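Local coordinates for protein short chain dehydrogenase (Leptospira borgpetersenii serovar Hardjo-bovis, PDB 6UH2) that binds NAD+ and is probably a short-chain dehydrogenase/reductase acting on CH-OH groups of its substrate, at residues Leu128-Tyr131 and Thr132-Trp136; Thr184-Leu187 and Ala188-Ala192; Ala208-Ser211 and Ser212-Gln216. All coordinates share one frame; numbering follows the deposited sequence.

Contact 1: residues Leu128-Tyr131 and Thr132-Trp136; sequences LSQY and TFRLW
Thr132 turns its hydroxyl back along the helix onto the carbonyl oxygen of Leu128, one turn earlier. Thr132 OG1 donates to Leu128 O at 2.7 Å. The backbone amide of Thr132 donates to the same oxygen, with N to Leu128 O at 3.0 Å. The two donors reach that oxygen from opposite faces of its carbonyl plane, so Leu128 O is gripped twice. The torsion of Thr132 explains this: OG1 sits beside its own backbone N (chi1 -61°), while CG2 stands anti to that N. CG2 then lies over one face of the Trp136 indole, 3.2 Å above the plane and displaced toward the rim. One short side chain therefore serves two turns, with its polar branch facing back and its methyl facing on.

On the outer side, Arg134 runs alongside Gln130. Arg134 CG passes 3.3 Å from Gln130 O, and its CD comes 4.2 Å from Gln130 CG. The first is a methylene against a carbonyl oxygen. Only the second is aliphatic. The polar ends lead elsewhere: the arginine chain bends at chi3 (53°), and Gln130 OE1 bonds to Arg74. The Tyr131 hydroxyl is bonded to Arg74 as well. Leu135 approaches the carbonyl of Tyr131 with its CB, 3.5 Å from Tyr131 O, and its amide bonds to the same oxygen. Phe133 N to Ser129 O, at 2.8 Å, continues the helical ladder.

The stretch belongs to helix 111-139 of a Rossmann-type fold. Leu128 and Thr132 touch Phe81 of helix 74-86, and Leu128 also touches the NAD-binding residue Ile71. Ser129 and Thr132 rest on Leu94 of strand 93-96. Ser129 OG bonds to Thr125 O within the helix, and Ser129 and Phe133 face helix 171-191.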
# COMPACT_ATOMS: atom_id res chain seq x y z
N LEU B 128 -19.91 -12.40 -3.31
CA LEU B 128 -19.43 -11.70 -4.50
C LEU B 128 -18.07 -12.24 -4.93
O LEU B 128 -17.80 -12.35 -6.13
CB LEU B 128 -19.36 -10.19 -4.25
CG LEU B 128 -20.64 -9.37 -4.51
CD1 LEU B 128 -20.90 -9.24 -6.01
CD2 LEU B 128 -21.85 -10.02 -3.83
N SER B 129 -17.21 -12.57 -3.97
CA SER B 129 -15.92 -13.16 -4.32
C SER B 129 -16.11 -14.52 -4.97
O SER B 129 -15.39 -14.87 -5.91
CB SER B 129 -15.02 -13.27 -3.09
OG SER B 129 -14.70 -11.98 -2.58
N GLN B 130 -17.11 -15.27 -4.52
CA GLN B 130 -17.30 -16.63 -5.03
C GLN B 130 -17.84 -16.61 -6.46
O GLN B 130 -17.35 -17.35 -7.33
CB GLN B 130 -18.24 -17.42 -4.11
CG GLN B 130 -18.46 -18.86 -4.58
CD GLN B 130 -19.55 -19.59 -3.81
OE1 GLN B 130 -20.70 -19.16 -3.78
NE2 GLN B 130 -19.17 -20.68 -3.15
N TYR B 131 -18.86 -15.79 -6.73
CA TYR B 131 -19.36 -15.69 -8.10
C TYR B 131 -18.31 -15.12 -9.03
O TYR B 131 -18.19 -15.56 -10.18
CB TYR B 131 -20.64 -14.84 -8.14
CG TYR B 131 -21.83 -15.70 -7.84
CD1 TYR B 131 -22.49 -16.41 -8.84
CD2 TYR B 131 -22.25 -15.87 -6.53
CE1 TYR B 131 -23.56 -17.24 -8.55
CE2 TYR B 131 -23.31 -16.70 -6.23
CZ TYR B 131 -23.96 -17.38 -7.23
OH TYR B 131 -25.02 -18.21 -6.89
N THR B 132 -17.53 -14.15 -8.56
CA THR B 132 -16.51 -13.54 -9.40
C THR B 132 -15.36 -14.50 -9.68
O THR B 132 -14.91 -14.63 -10.82
CB THR B 132 -16.01 -12.25 -8.74
OG1 THR B 132 -17.12 -11.35 -8.59
CG2 THR B 132 -14.98 -11.59 -9.58
N PHE B 133 -14.89 -15.21 -8.64
CA PHE B 133 -13.86 -16.23 -8.82
C PHE B 133 -14.28 -17.29 -9.83
O PHE B 133 -13.52 -17.64 -10.74
CB PHE B 133 -13.51 -16.88 -7.48
CG PHE B 133 -12.54 -18.02 -7.60
CD1 PHE B 133 -11.18 -17.77 -7.76
CD2 PHE B 133 -12.98 -19.33 -7.56
CE1 PHE B 133 -10.28 -18.82 -7.88
CE2 PHE B 133 -12.08 -20.38 -7.66
CZ PHE B 133 -10.73 -20.12 -7.82
N ARG B 134 -15.49 -17.85 -9.66
CA ARG B 134 -15.95 -18.89 -10.57
C ARG B 134 -16.01 -18.40 -12.01
O ARG B 134 -15.62 -19.12 -12.94
CB ARG B 134 -17.31 -19.41 -10.11
CG ARG B 134 -17.25 -20.26 -8.83
CD ARG B 134 -18.63 -20.72 -8.36
NE ARG B 134 -19.38 -21.39 -9.41
CZ ARG B 134 -19.37 -22.71 -9.63
NH1 ARG B 134 -18.65 -23.51 -8.86
NH2 ARG B 134 -20.08 -23.21 -10.63
N LEU B 135 -16.48 -17.17 -12.22
CA LEU B 135 -16.59 -16.64 -13.58
C LEU B 135 -15.22 -16.39 -14.20
O LEU B 135 -14.98 -16.75 -15.36
CB LEU B 135 -17.43 -15.37 -13.58
CG LEU B 135 -17.62 -14.60 -14.90
CD1 LEU B 135 -18.42 -15.42 -15.93
CD2 LEU B 135 -18.27 -13.24 -14.63
N TRP B 136 -14.31 -15.78 -13.43
CA TRP B 136 -12.96 -15.51 -13.94
C TRP B 136 -12.22 -16.80 -14.26
O TRP B 136 -11.58 -16.93 -15.31
CB TRP B 136 -12.17 -14.70 -12.92
CG TRP B 136 -12.58 -13.29 -12.83
CD1 TRP B 136 -13.37 -12.60 -13.71
CD2 TRP B 136 -12.22 -12.37 -11.80
NE1 TRP B 136 -13.53 -11.30 -13.27
CE2 TRP B 136 -12.83 -11.13 -12.11
CE3 TRP B 136 -11.44 -12.48 -10.65
CZ2 TRP B 136 -12.67 -10.00 -11.31
CZ3 TRP B 136 -11.29 -11.35 -9.84
CH2 TRP B 136 -11.91 -10.14 -10.17

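Contact 2: residues Thr184-Leu187 and Ala188-Ala192; sequences TKYL and ARYAA
Leu187 extends its isobutyl group along the helix and overlaps the first carbons of Tyr190 and Ala191. Its CD1 lies 4.3 Å from Tyr190 CB, and its CG lies 4.4 Å from Ala191 CB. CG stands anti to the backbone N (chi1 -170°), which carries the branched end forward to the next turn. These are loose apolar contacts. The backbone between these residues is held more closely, with Ala191 N donating to Leu187 O at 2.7 Å.

Tyr186 and Tyr190 form a second pair. Four residues apart, they fall on one side of the helix. Both have CG anti to the backbone N, so the rings leave in a similar direction. They meet obliquely: Tyr186 OH is 4.2 Å from Tyr190 CD1. Tyr190 N donates to Tyr186 O at 2.9 Å. Ala188 brings its methyl near the preceding turn, with CB 3.2 Å from Thr184 O, and its amide bonds to that oxygen. The hydroxyl of Thr184 is held by Ile180 O and Asn147.

This is the last part of helix 171-191. Further back the helix carries the NAD-binding residues Tyr173 and Lys177, spaced as in the YxxxK motif of the SDR family. Thr184, Leu187 and Ala188 pack on Val198 of strand 197-203. Lys185 and Ala188 touch Ile261 of the second subunit. Leu187 and Ala191 meet Ser129 and Phe133 of helix 111-139.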
# COMPACT_ATOMS: atom_id res chain seq x y z
N THR B 184 -9.07 -12.29 2.86
CA THR B 184 -8.21 -11.75 1.82
C THR B 184 -6.96 -12.61 1.64
O THR B 184 -6.58 -12.94 0.51
CB THR B 184 -7.83 -10.32 2.17
OG1 THR B 184 -9.02 -9.53 2.25
CG2 THR B 184 -6.89 -9.74 1.14
N LYS B 185 -6.31 -12.95 2.75
CA LYS B 185 -5.14 -13.83 2.69
C LYS B 185 -5.52 -15.21 2.18
O LYS B 185 -4.80 -15.80 1.37
CB LYS B 185 -4.48 -13.94 4.07
CG LYS B 185 -4.07 -12.60 4.69
CD LYS B 185 -3.46 -12.82 6.09
CE LYS B 185 -2.71 -11.59 6.58
NZ LYS B 185 -3.59 -10.41 6.63
N TYR B 186 -6.64 -15.75 2.66
CA TYR B 186 -7.05 -17.08 2.24
C TYR B 186 -7.28 -17.14 0.73
O TYR B 186 -6.77 -18.03 0.04
CB TYR B 186 -8.33 -17.49 2.96
CG TYR B 186 -8.81 -18.88 2.59
CD1 TYR B 186 -9.61 -19.09 1.46
CD2 TYR B 186 -8.46 -19.98 3.37
CE1 TYR B 186 -10.06 -20.36 1.12
CE2 TYR B 186 -8.92 -21.26 3.04
CZ TYR B 186 -9.71 -21.44 1.92
OH TYR B 186 -10.16 -22.70 1.59
N LEU B 187 -8.08 -16.20 0.21
CA LEU B 187 -8.43 -16.25 -1.20
C LEU B 187 -7.24 -15.88 -2.07
O LEU B 187 -7.10 -16.41 -3.18
CB LEU B 187 -9.62 -15.34 -1.47
CG LEU B 187 -10.18 -15.52 -2.89
CD1 LEU B 187 -10.67 -16.97 -3.07
CD2 LEU B 187 -11.29 -14.53 -3.13
N ALA B 188 -6.38 -14.98 -1.58
CA ALA B 188 -5.15 -14.67 -2.31
C ALA B 188 -4.36 -15.94 -2.58
O ALA B 188 -3.87 -16.16 -3.69
CB ALA B 188 -4.30 -13.68 -1.54
N ARG B 189 -4.20 -16.78 -1.56
CA ARG B 189 -3.45 -18.01 -1.77
C ARG B 189 -4.24 -18.98 -2.63
O ARG B 189 -3.68 -19.64 -3.52
CB ARG B 189 -3.10 -18.65 -0.42
CG ARG B 189 -2.08 -19.77 -0.55
CD ARG B 189 -1.58 -20.23 0.80
NE ARG B 189 -0.56 -21.27 0.65
CZ ARG B 189 0.12 -21.80 1.66
NH1 ARG B 189 -0.11 -21.39 2.91
NH2 ARG B 189 1.04 -22.73 1.43
N TYR B 190 -5.55 -19.06 -2.41
CA TYR B 190 -6.39 -20.01 -3.15
C TYR B 190 -6.49 -19.65 -4.63
O TYR B 190 -6.44 -20.54 -5.50
CB TYR B 190 -7.79 -20.05 -2.52
CG TYR B 190 -8.65 -21.22 -2.97
CD1 TYR B 190 -8.57 -22.44 -2.32
CD2 TYR B 190 -9.53 -21.09 -4.04
CE1 TYR B 190 -9.36 -23.52 -2.71
CE2 TYR B 190 -10.33 -22.16 -4.44
CZ TYR B 190 -10.24 -23.37 -3.77
OH TYR B 190 -11.01 -24.42 -4.18
N ALA B 191 -6.65 -18.36 -4.94
CA ALA B 191 -6.88 -17.92 -6.31
C ALA B 191 -5.61 -17.64 -7.09
O ALA B 191 -5.68 -17.46 -8.31
CB ALA B 191 -7.75 -16.65 -6.32
N ALA B 192 -4.45 -17.59 -6.42
CA ALA B 192 -3.20 -17.28 -7.11
C ALA B 192 -2.89 -18.19 -8.30
O ALA B 192 -2.41 -17.67 -9.31
CB ALA B 192 -2.04 -17.32 -6.11

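Contact 3: residues Ala208-Ser211 and Ser212-Gln216; sequences ANQS and SDFIQ
Ser212 opens helix 212-220, directly after Ser211, with its CB near Ser211 C. Asp213 follows with its CB 3.9 Å from Ser211 OG, while its carboxylate leads away from the loop. Phe214 makes the main contact. Its amide donates to Ser211 OG at 3.0 Å, and the N-H points almost straight at the oxygen (166°). Ser211 is thus the N-cap of the helix. Its chi1 of 75° places OG between its own backbone N and carbonyl carbon, turned toward the first turn.

CB and CG of Gln210 meet the Phe214 ring obliquely, with Gln210 CB 3.5 Å from Phe214 CD1. The glutamine amide is nearly parallel to the ring (8°), but the methylenes do the touching. The bent glutamine chain turns its amide back onto its own loop: OE1 accepts from Ala208 N at 2.8 Å, and NE2 bonds to Ile206 O. Ile206 is an NAD-binding residue, so this loop runs from the cofactor site into the helix. Phe214 also meets Tyr162 and Met227.

Ile215 donates its amide to Ser211 O at 3.1 Å. Its CG1 approaches the same oxygen and lies 4.1 Å from Gln210 CB.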
# COMPACT_ATOMS: atom_id res chain seq x y z
N ALA B 208 -17.24 12.56 8.70
CA ALA B 208 -18.59 12.63 8.16
C ALA B 208 -19.50 13.49 9.04
O ALA B 208 -19.49 14.72 8.94
CB ALA B 208 -19.18 11.23 8.00
N ASN B 209 -20.28 12.84 9.91
CA ASN B 209 -21.25 13.50 10.78
C ASN B 209 -20.99 13.20 12.25
O ASN B 209 -21.92 13.11 13.06
CB ASN B 209 -22.67 13.11 10.41
CG ASN B 209 -23.16 13.81 9.16
OD1 ASN B 209 -23.02 15.02 9.02
ND2 ASN B 209 -23.71 13.03 8.23
N GLN B 210 -19.72 13.04 12.63
CA GLN B 210 -19.42 12.83 14.04
C GLN B 210 -19.46 14.16 14.79
O GLN B 210 -19.40 15.24 14.21
CB GLN B 210 -18.05 12.17 14.21
CG GLN B 210 -17.87 10.88 13.42
CD GLN B 210 -17.30 11.10 12.03
OE1 GLN B 210 -17.39 12.19 11.47
NE2 GLN B 210 -16.71 10.05 11.46
N SER B 211 -19.59 14.06 16.12
CA SER B 211 -19.60 15.23 16.97
C SER B 211 -18.20 15.86 17.01
O SER B 211 -17.20 15.21 16.71
CB SER B 211 -20.05 14.88 18.39
OG SER B 211 -19.03 14.21 19.11
N SER B 212 -18.15 17.13 17.41
CA SER B 212 -16.85 17.78 17.50
C SER B 212 -16.01 17.19 18.62
O SER B 212 -14.78 17.14 18.50
CB SER B 212 -17.02 19.30 17.68
OG SER B 212 -17.92 19.60 18.72
N ASP B 213 -16.65 16.72 19.69
CA ASP B 213 -15.91 16.05 20.76
C ASP B 213 -15.29 14.74 20.26
O ASP B 213 -14.12 14.45 20.55
CB ASP B 213 -16.85 15.78 21.94
CG ASP B 213 -16.11 15.26 23.16
OD1 ASP B 213 -15.52 16.09 23.89
OD2 ASP B 213 -16.11 14.03 23.39
N PHE B 214 -16.06 13.94 19.52
CA PHE B 214 -15.50 12.72 18.96
C PHE B 214 -14.28 13.02 18.10
O PHE B 214 -13.24 12.37 18.23
CB PHE B 214 -16.56 11.98 18.13
CG PHE B 214 -16.01 10.78 17.40
CD1 PHE B 214 -15.40 10.92 16.16
CD2 PHE B 214 -16.07 9.53 17.98
CE1 PHE B 214 -14.87 9.82 15.50
CE2 PHE B 214 -15.56 8.42 17.32
CZ PHE B 214 -14.95 8.57 16.08
N ILE B 215 -14.41 14.00 17.19
CA ILE B 215 -13.33 14.30 16.26
C ILE B 215 -12.07 14.72 17.01
O ILE B 215 -10.95 14.31 16.66
CB ILE B 215 -13.77 15.38 15.25
CG1 ILE B 215 -15.00 14.91 14.48
CG2 ILE B 215 -12.65 15.66 14.24
CD1 ILE B 215 -15.59 15.97 13.56
N GLN B 216 -12.22 15.53 18.07
CA GLN B 216 -11.05 15.92 18.86
C GLN B 216 -10.37 14.71 19.48
O GLN B 216 -9.15 14.55 19.39
CB GLN B 216 -11.46 16.93 19.93

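How the contacts relate
Contacts 1 and 2 are both partly buried and lie in the second half of helix 111-139 and at the end of helix 171-191. Contact 3 is a surface contact at the start of a short helix. The first two touch each other: Phe133 packs on Ala191 and Tyr190, and Ser129 on Leu187. Contact 3 lies on the opposite side of the chain's centre, with its nearest atoms about 24 Å from contact 1 and about 23 Å from contact 2. In contact 1 a threonine hydroxyl reinforces the backbone ladder. Contact 2 adds mainly apolar contacts and also meets the second subunit. In contact 3 a serine side chain caps an amide where no earlier turn exists.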